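Local coordinates for protein enoyl-CoA hydratase subunit I (PDB 2PBP) that probably catalyses the reversible hydration of enoyl-CoA thioesters as a hydro-lyase of the enoyl-CoA hydratase/isomerase (crotonase) family, at residues Asp75-Arg78 / Leu79-Asn83; Phe130-Asn134 / Leu135-Pro139; Arg155-Glu158 / Trp159-Gly163. All coordinates share one frame; numbering follows the deposited sequence.

All three contacts are local, each within one helix or loop of the crotonase fold, and they follow one another along the chain. Interactions 2 and 3 touch, with centres about 10 Å apart: Phe130 CD2 packs 3.4 Å from Leu160 CD2, and Val133 CG1 meets the carbonyl oxygen of Leu160, joining the 130-139 loop to helix 153-162. Interaction 1 stands apart, about 8 Å from interaction 2 and 17 Å from interaction 3 between nearest atoms. Leu135 of interaction 2 packs on helix 68-72, which precedes helix 76-82 of interaction 1. Interaction 2 carries Glu132, which touches Glu112; the pair is probably equivalent to the two active-site glutamates of hydratase relatives.

Interaction 1: Asp75-Arg78 / Leu79-Asn83; sequences DPIR and LEWLN
Leu79 sits on the first turn of the short helix 76-82, its N giving Asp75 O a hydrogen bond of 3.0 Å, while Asp75 itself occupies the N-cap position. The Asp75 side chain turns back to accept from Arg78 N at OD1, 2.9 Å away and nearly straight at 171°. That N-H comes from above the carboxylate plane, 42° out of it. Three further backbone bonds, Glu80 N to Pro76 O, Trp81 N to Ile77 O and Leu82 N to Arg78 O, continue the alpha-helical pattern, and Asn83, with positive phi, ends it.

The closer packing is of side-chain carbon on main chain. Leu79 CG lies 3.3 Å from Asp75 O, and Leu82 CG comes as near to Arg78 O, at 3.2 Å, so both leucines lean on the carbonyls one turn back.

Contacts between side chains are looser. Ile77 and Trp81 run side by side, and the branch methyl CG2, anti to the Ile77 backbone N, approaches Trp81 CD1 at 3.7 Å; both residues are exposed. Leu82 CD1 sits over one face of the Arg78 guanidinium, 4.1 Å above its plane and shifted toward the rim. The extended Arg78 chain, with CG anti to the backbone N (chi1 172°), carries NE to a salt bridge with Asp74, and NH2 lies close to that of Arg31. None of the touching residues is buried, which marks this as a helical turn on the protein surface.

The chemistry implies a helix start fixed mainly by polar groups: the Asp75 carboxylate satisfies an amide of the first turn, and its negative charge is likely to be favoured by the helix dipole there, while Asp74 probably offsets the charge of Arg78.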
loop_
_atom_site.group_PDB
_atom_site.type_symbol
_atom_site.label_atom_id
_atom_site.label_comp_id
_atom_site.label_asym_id
_atom_site.label_seq_id
_atom_site.Cartn_x
_atom_site.Cartn_y
_atom_site.Cartn_z
ATOM N N ASP A 75 -11.301 -35.822 -9.409
ATOM C CA ASP A 75 -10.031 -36.496 -9.646
ATOM C C ASP A 75 -9.237 -35.492 -10.492
ATOM O O ASP A 75 -9.803 -34.520 -10.991
ATOM C CB ASP A 75 -10.233 -37.839 -10.373
ATOM C CG ASP A 75 -10.949 -37.696 -11.704
ATOM O OD1 ASP A 75 -10.331 -37.191 -12.660
ATOM O OD2 ASP A 75 -12.131 -38.095 -11.791
ATOM N N PRO A 76 -7.921 -35.702 -10.656
ATOM C CA PRO A 76 -7.092 -34.777 -11.438
ATOM C C PRO A 76 -7.607 -34.357 -12.820
ATOM O O PRO A 76 -7.624 -33.171 -13.143
ATOM C CB PRO A 76 -5.752 -35.505 -11.523
ATOM C CG PRO A 76 -5.713 -36.266 -10.228
ATOM C CD PRO A 76 -7.115 -36.819 -10.141
ATOM N N ILE A 77 -8.017 -35.325 -13.632
ATOM C CA ILE A 77 -8.494 -35.025 -14.981
ATOM C C ILE A 77 -9.849 -34.322 -14.993
ATOM O O ILE A 77 -10.055 -33.374 -15.754
ATOM C CB ILE A 77 -8.556 -36.307 -15.841
ATOM C CG1 ILE A 77 -7.184 -36.990 -15.844
ATOM C CG2 ILE A 77 -8.969 -35.961 -17.265
ATOM C CD1 ILE A 77 -5.977 -36.187 -16.409
ATOM N N ARG A 78 -10.769 -34.786 -14.153
ATOM C CA ARG A 78 -12.088 -34.171 -14.056
ATOM C C ARG A 78 -11.917 -32.696 -13.672
ATOM O O ARG A 78 -12.576 -31.817 -14.230
ATOM C CB ARG A 78 -12.934 -34.896 -13.000
ATOM C CG ARG A 78 -14.263 -34.216 -12.669
ATOM C CD ARG A 78 -15.060 -35.043 -11.658
ATOM N NE ARG A 78 -16.116 -34.280 -10.990
ATOM C CZ ARG A 78 -17.298 -33.978 -11.521
ATOM N NH1 ARG A 78 -17.610 -34.373 -12.750
ATOM N NH2 ARG A 78 -18.176 -33.278 -10.813
ATOM N N LEU A 79 -11.022 -32.430 -12.723
ATOM C CA LEU A 79 -10.774 -31.059 -12.281
ATOM C C LEU A 79 -10.130 -30.223 -13.384
ATOM O O LEU A 79 -10.472 -29.054 -13.567
ATOM C CB LEU A 79 -9.886 -31.055 -11.033
ATOM C CG LEU A 79 -10.586 -31.542 -9.759
ATOM C CD1 LEU A 79 -9.563 -31.795 -8.657
ATOM C CD2 LEU A 79 -11.620 -30.501 -9.327
ATOM N N GLU A 80 -9.201 -30.824 -14.119
ATOM C CA GLU A 80 -8.534 -30.116 -15.206
ATOM C C GLU A 80 -9.567 -29.618 -16.219
ATOM O O GLU A 80 -9.526 -28.464 -16.641
ATOM C CB GLU A 80 -7.522 -31.033 -15.892
ATOM C CG GLU A 80 -6.825 -30.418 -17.103
ATOM C CD GLU A 80 -6.018 -29.172 -16.770
ATOM O OE1 GLU A 80 -5.170 -29.222 -15.852
ATOM O OE2 GLU A 80 -6.227 -28.138 -17.438
ATOM N N TRP A 81 -10.502 -30.481 -16.601
ATOM C CA TRP A 81 -11.530 -30.086 -17.562
ATOM C C TRP A 81 -12.542 -29.107 -16.959
ATOM O O TRP A 81 -13.057 -28.234 -17.658
ATOM C CB TRP A 81 -12.257 -31.320 -18.107
ATOM C CG TRP A 81 -11.441 -32.163 -19.060
ATOM C CD1 TRP A 81 -11.162 -33.494 -18.941
ATOM C CD2 TRP A 81 -10.853 -31.739 -20.301
ATOM N NE1 TRP A 81 -10.441 -33.929 -20.030
ATOM C CE2 TRP A 81 -10.238 -32.875 -20.880
ATOM C CE3 TRP A 81 -10.788 -30.517 -20.982
ATOM C CZ2 TRP A 81 -9.566 -32.821 -22.109
ATOM C CZ3 TRP A 81 -10.118 -30.463 -22.206
ATOM C CH2 TRP A 81 -9.517 -31.612 -22.755
ATOM N N LEU A 82 -12.834 -29.255 -15.670
ATOM C CA LEU A 82 -13.774 -28.358 -14.999
ATOM C C LEU A 82 -13.260 -26.921 -14.981
ATOM O O LEU A 82 -14.028 -25.983 -15.188
ATOM C CB LEU A 82 -14.033 -28.816 -13.559
ATOM C CG LEU A 82 -15.057 -29.936 -13.353
ATOM C CD1 LEU A 82 -15.102 -30.329 -11.881
ATOM C CD2 LEU A 82 -16.424 -29.471 -13.823
ATOM N N ASN A 83 -11.964 -26.759 -14.726
ATOM C CA ASN A 83 -11.342 -25.436 -14.675
ATOM C C ASN A 83 -12.210 -24.488 -13.846
ATOM O O ASN A 83 -12.466 -23.346 -14.234
ATOM C CB ASN A 83 -11.157 -24.899 -16.099
ATOM C CG ASN A 83 -10.339 -23.622 -16.140
ATOM O OD1 ASN A 83 -9.610 -23.308 -15.201
ATOM N ND2 ASN A 83 -10.446 -22.885 -17.241
#

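Interaction 2: Phe130-Asn134 / Leu135-Pro139; sequences FPEVN and LGVMP
The Phe130 ring meets Pro139 obliquely, CD1 standing 3.6 Å from Pro139 CG, with the two side chains crossing at about a right angle. At the ring's edge, in its plane, lies Glu132 OE1, and Phe111 stacks with the ring from helix 109-115. The other flat group, the Glu132 carboxylate, bears on the proline too, OE2 reaching Pro139 CA at 3.6 Å. A bend at chi2 (98°) turns the carboxylate onto the proline; nearer the backbone, Glu132 CB rests against Met138 C at 3.6 Å. Both Glu132 and Pro139 also touch Glu112.

The backbone ties the loop to itself. Glu132 O is held by two N-H groups arriving from opposite faces of its carbonyl plane: Leu135 N at 2.9 Å and Val137 N at 3.3 Å. Gly136 N bonds to Val133 O at 3.0 Å, and the glycine's positive phi (91°) would press a side chain against the preceding carbonyl oxygen. The returning loop segment is met by a CA-H...O contact from Val133 CA to Val137 O, 3.3 Å long.

This is a 3-10 turn that reverses the chain between strand 127-129 and helix 143-151. Following that strand in the crotonase fold, the loop places Glu132 beside Glu112, consistent with the two active-site glutamates of hydratase relatives.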
loop_
_atom_site.group_PDB
_atom_site.type_symbol
_atom_site.label_atom_id
_atom_site.label_comp_id
_atom_site.label_asym_id
_atom_site.label_seq_id
_atom_site.Cartn_x
_atom_site.Cartn_y
_atom_site.Cartn_z
ATOM N N PHE A 130 -8.375 -22.160 6.885
ATOM C CA PHE A 130 -8.246 -23.051 5.737
ATOM C C PHE A 130 -8.145 -24.487 6.237
ATOM O O PHE A 130 -7.052 -25.034 6.376
ATOM C CB PHE A 130 -6.996 -22.698 4.932
ATOM C CG PHE A 130 -7.104 -21.401 4.190
ATOM C CD1 PHE A 130 -8.047 -21.245 3.178
ATOM C CD2 PHE A 130 -6.273 -20.332 4.505
ATOM C CE1 PHE A 130 -8.160 -20.040 2.488
ATOM C CE2 PHE A 130 -6.377 -19.123 3.822
ATOM C CZ PHE A 130 -7.324 -18.978 2.810
ATOM N N PRO A 131 -9.294 -25.114 6.518
ATOM C CA PRO A 131 -9.322 -26.490 7.012
ATOM C C PRO A 131 -9.078 -27.540 5.931
ATOM O O PRO A 131 -9.046 -28.734 6.229
ATOM C CB PRO A 131 -10.714 -26.597 7.628
ATOM C CG PRO A 131 -11.535 -25.762 6.696
ATOM C CD PRO A 131 -10.652 -24.539 6.485
ATOM N N GLU A 132 -8.886 -27.093 4.691
ATOM C CA GLU A 132 -8.655 -28.009 3.573
ATOM C C GLU A 132 -7.567 -29.040 3.839
ATOM O O GLU A 132 -7.701 -30.203 3.456
ATOM C CB GLU A 132 -8.297 -27.244 2.290
ATOM C CG GLU A 132 -9.455 -26.498 1.655
ATOM C CD GLU A 132 -9.478 -25.030 2.029
ATOM O OE1 GLU A 132 -9.138 -24.706 3.184
ATOM O OE2 GLU A 132 -9.847 -24.200 1.170
ATOM N N VAL A 133 -6.487 -28.617 4.488
ATOM C CA VAL A 133 -5.380 -29.523 4.771
ATOM C C VAL A 133 -5.803 -30.750 5.578
ATOM O O VAL A 133 -5.249 -31.840 5.398
ATOM C CB VAL A 133 -4.231 -28.788 5.514
ATOM C CG1 VAL A 133 -4.715 -28.268 6.863
ATOM C CG2 VAL A 133 -3.047 -29.724 5.695
ATOM N N ASN A 134 -6.785 -30.589 6.460
ATOM C CA ASN A 134 -7.229 -31.712 7.275
ATOM C C ASN A 134 -8.013 -32.750 6.482
ATOM O O ASN A 134 -8.281 -33.848 6.977
ATOM C CB ASN A 134 -8.049 -31.217 8.470
ATOM C CG ASN A 134 -7.227 -30.361 9.411
ATOM O OD1 ASN A 134 -6.063 -30.660 9.679
ATOM N ND2 ASN A 134 -7.827 -29.295 9.925
ATOM N N LEU A 135 -8.367 -32.408 5.248
ATOM C CA LEU A 135 -9.100 -33.328 4.389
ATOM C C LEU A 135 -8.132 -33.977 3.409
ATOM O O LEU A 135 -8.536 -34.762 2.554
ATOM C CB LEU A 135 -10.188 -32.583 3.609
ATOM C CG LEU A 135 -11.288 -31.890 4.412
ATOM C CD1 LEU A 135 -12.266 -31.227 3.452
ATOM C CD2 LEU A 135 -12.008 -32.900 5.296
ATOM N N GLY A 136 -6.851 -33.641 3.535
ATOM C CA GLY A 136 -5.857 -34.202 2.636
ATOM C C GLY A 136 -5.619 -33.353 1.396
ATOM O O GLY A 136 -4.851 -33.740 0.513
ATOM N N VAL A 137 -6.271 -32.196 1.314
ATOM C CA VAL A 137 -6.093 -31.320 0.159
ATOM C C VAL A 137 -5.525 -29.948 0.551
ATOM O O VAL A 137 -4.784 -29.846 1.531
ATOM C CB VAL A 137 -7.421 -31.159 -0.633
ATOM C CG1 VAL A 137 -7.810 -32.496 -1.258
ATOM C CG2 VAL A 137 -8.531 -30.670 0.281
ATOM N N MET A 138 -5.859 -28.908 -0.209
ATOM C CA MET A 138 -5.351 -27.563 0.065
ATOM C C MET A 138 -6.243 -26.478 -0.537
ATOM O O MET A 138 -7.188 -26.775 -1.268
ATOM C CB MET A 138 -3.942 -27.421 -0.526
ATOM C CG MET A 138 -3.888 -27.487 -2.054
ATOM S SD MET A 138 -2.208 -27.421 -2.742
ATOM C CE MET A 138 -1.918 -25.640 -2.798
ATOM N N PRO A 139 -5.966 -25.203 -0.216
ATOM C CA PRO A 139 -6.786 -24.131 -0.786
ATOM C C PRO A 139 -6.438 -24.062 -2.274
ATOM O O PRO A 139 -5.271 -24.170 -2.642
ATOM C CB PRO A 139 -6.315 -22.896 -0.026
ATOM C CG PRO A 139 -5.937 -23.463 1.323
ATOM C CD PRO A 139 -5.176 -24.708 0.927
#

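Interaction 3: Arg155-Glu158 / Trp159-Gly163; sequences RALE and WLWTG
Glu158 O accepts two hydrogen bonds from Thr162, at the C-terminal end of the alpha-helix 153-162: OG1 donates at 2.8 Å and the backbone N at 3.2 Å. The two reach the carbonyl from opposite faces of its plane. OG1 gets there because chi1 (66°) sets it between the Thr162 backbone N and carbonyl carbon, folded back over the last turn. Trp161 N to Leu157 O and Leu160 N to Ala156 O are regular helical bonds, whereas Trp159 N to Arg155 O is long and weak at 3.4 Å. Gly163, with positive phi, leaves the helix after its N bonds to Trp159 O.

Farther out, the Trp159 indole leans back along the helix, bringing CD1 to 3.0 Å from Arg155 O, and it also packs on Ile151 and Ala164. With the indole cut back to an alanine, Ile151 and Ala164 would probably lose the ring they pack on, opening a gap between helix 143-151 and the end of helix 153-162. Arg155 itself turns away, its NE bonding to Ile151 O.

Ala156 CB and Leu160 CD1 touch more loosely, on the side that faces helix 143-151. On the exposed side, Leu157 and Trp161 lie side by side: Leu157 CD2 makes a CH-pi contact over one face of the indole, 4.1 Å from the centroid of the Trp161 five-membered ring and 24° off its normal.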
loop_
_atom_site.group_PDB
_atom_site.type_symbol
_atom_site.label_atom_id
_atom_site.label_comp_id
_atom_site.label_asym_id
_atom_site.label_seq_id
_atom_site.Cartn_x
_atom_site.Cartn_y
_atom_site.Cartn_z
ATOM N N ARG A 155 4.190 -16.893 8.932
ATOM C CA ARG A 155 2.891 -16.969 9.580
ATOM C C ARG A 155 1.869 -17.710 8.718
ATOM O O ARG A 155 1.053 -18.474 9.231
ATOM C CB ARG A 155 2.402 -15.558 9.934
ATOM C CG ARG A 155 3.223 -14.920 11.053
ATOM C CD ARG A 155 2.750 -13.525 11.422
ATOM N NE ARG A 155 2.942 -12.589 10.322
ATOM C CZ ARG A 155 3.048 -11.273 10.467
ATOM N NH1 ARG A 155 2.984 -10.732 11.676
ATOM N NH2 ARG A 155 3.222 -10.501 9.403
ATOM N N ALA A 156 1.937 -17.514 7.406
ATOM C CA ALA A 156 0.999 -18.163 6.497
ATOM C C ALA A 156 1.049 -19.682 6.585
ATOM O O ALA A 156 0.006 -20.336 6.647
ATOM C CB ALA A 156 1.268 -17.724 5.066
ATOM N N LEU A 157 2.254 -20.245 6.586
ATOM C CA LEU A 157 2.397 -21.699 6.649
ATOM C C LEU A 157 1.829 -22.279 7.936
ATOM O O LEU A 157 1.311 -23.395 7.945
ATOM C CB LEU A 157 3.863 -22.101 6.474
ATOM C CG LEU A 157 4.365 -21.974 5.029
ATOM C CD1 LEU A 157 5.862 -22.235 4.967
ATOM C CD2 LEU A 157 3.602 -22.959 4.139
ATOM N N GLU A 158 1.915 -21.516 9.019
ATOM C CA GLU A 158 1.381 -21.966 10.296
ATOM C C GLU A 158 -0.121 -22.222 10.122
ATOM O O GLU A 158 -0.628 -23.297 10.449
ATOM C CB GLU A 158 1.610 -20.890 11.365
ATOM C CG GLU A 158 1.338 -21.343 12.791
ATOM C CD GLU A 158 1.449 -20.207 13.795
ATOM O OE1 GLU A 158 2.438 -19.449 13.734
ATOM O OE2 GLU A 158 0.549 -20.074 14.649
ATOM N N TRP A 159 -0.830 -21.236 9.582
ATOM C CA TRP A 159 -2.267 -21.371 9.388
ATOM C C TRP A 159 -2.662 -22.376 8.311
ATOM O O TRP A 159 -3.616 -23.135 8.486
ATOM C CB TRP A 159 -2.883 -20.007 9.062
ATOM C CG TRP A 159 -2.702 -19.019 10.169
ATOM C CD1 TRP A 159 -1.769 -18.026 10.242
ATOM C CD2 TRP A 159 -3.445 -18.963 11.389
ATOM N NE1 TRP A 159 -1.884 -17.353 11.435
ATOM C CE2 TRP A 159 -2.906 -17.908 12.158
ATOM C CE3 TRP A 159 -4.514 -19.703 11.910
ATOM C CZ2 TRP A 159 -3.401 -17.573 13.424
ATOM C CZ3 TRP A 159 -5.008 -19.370 13.172
ATOM C CH2 TRP A 159 -4.449 -18.313 13.911
ATOM N N LEU A 160 -1.932 -22.377 7.201
ATOM C CA LEU A 160 -2.230 -23.278 6.093
ATOM C C LEU A 160 -1.940 -24.745 6.411
ATOM O O LEU A 160 -2.692 -25.629 6.006
ATOM C CB LEU A 160 -1.446 -22.844 4.849
ATOM C CG LEU A 160 -1.846 -21.474 4.287
ATOM C CD1 LEU A 160 -0.798 -20.986 3.300
ATOM C CD2 LEU A 160 -3.216 -21.581 3.616
ATOM N N TRP A 161 -0.859 -24.998 7.144
ATOM C CA TRP A 161 -0.483 -26.367 7.500
ATOM C C TRP A 161 -1.336 -26.987 8.610
ATOM O O TRP A 161 -1.561 -28.198 8.616
ATOM C CB TRP A 161 0.984 -26.422 7.929
ATOM C CG TRP A 161 1.988 -26.440 6.809
ATOM C CD1 TRP A 161 1.743 -26.630 5.475
ATOM C CD2 TRP A 161 3.407 -26.341 6.947
ATOM N NE1 TRP A 161 2.927 -26.660 4.776
ATOM C CE2 TRP A 161 3.967 -26.487 5.655
ATOM C CE3 TRP A 161 4.267 -26.150 8.037
ATOM C CZ2 TRP A 161 5.345 -26.444 5.426
ATOM C CZ3 TRP A 161 5.637 -26.107 7.811
ATOM C CH2 TRP A 161 6.163 -26.255 6.512
ATOM N N THR A 162 -1.807 -26.164 9.545
ATOM C CA THR A 162 -2.608 -26.656 10.670
ATOM C C THR A 162 -4.119 -26.591 10.469
ATOM O O THR A 162 -4.864 -27.368 11.073
ATOM C CB THR A 162 -2.283 -25.886 11.968
ATOM O OG1 THR A 162 -2.694 -24.517 11.835
ATOM C CG2 THR A 162 -0.797 -25.945 12.258
ATOM N N GLY A 163 -4.571 -25.661 9.635
ATOM C CA GLY A 163 -5.993 -25.517 9.392
ATOM C C GLY A 163 -6.732 -24.883 10.559
ATOM O O GLY A 163 -7.961 -24.919 10.613
#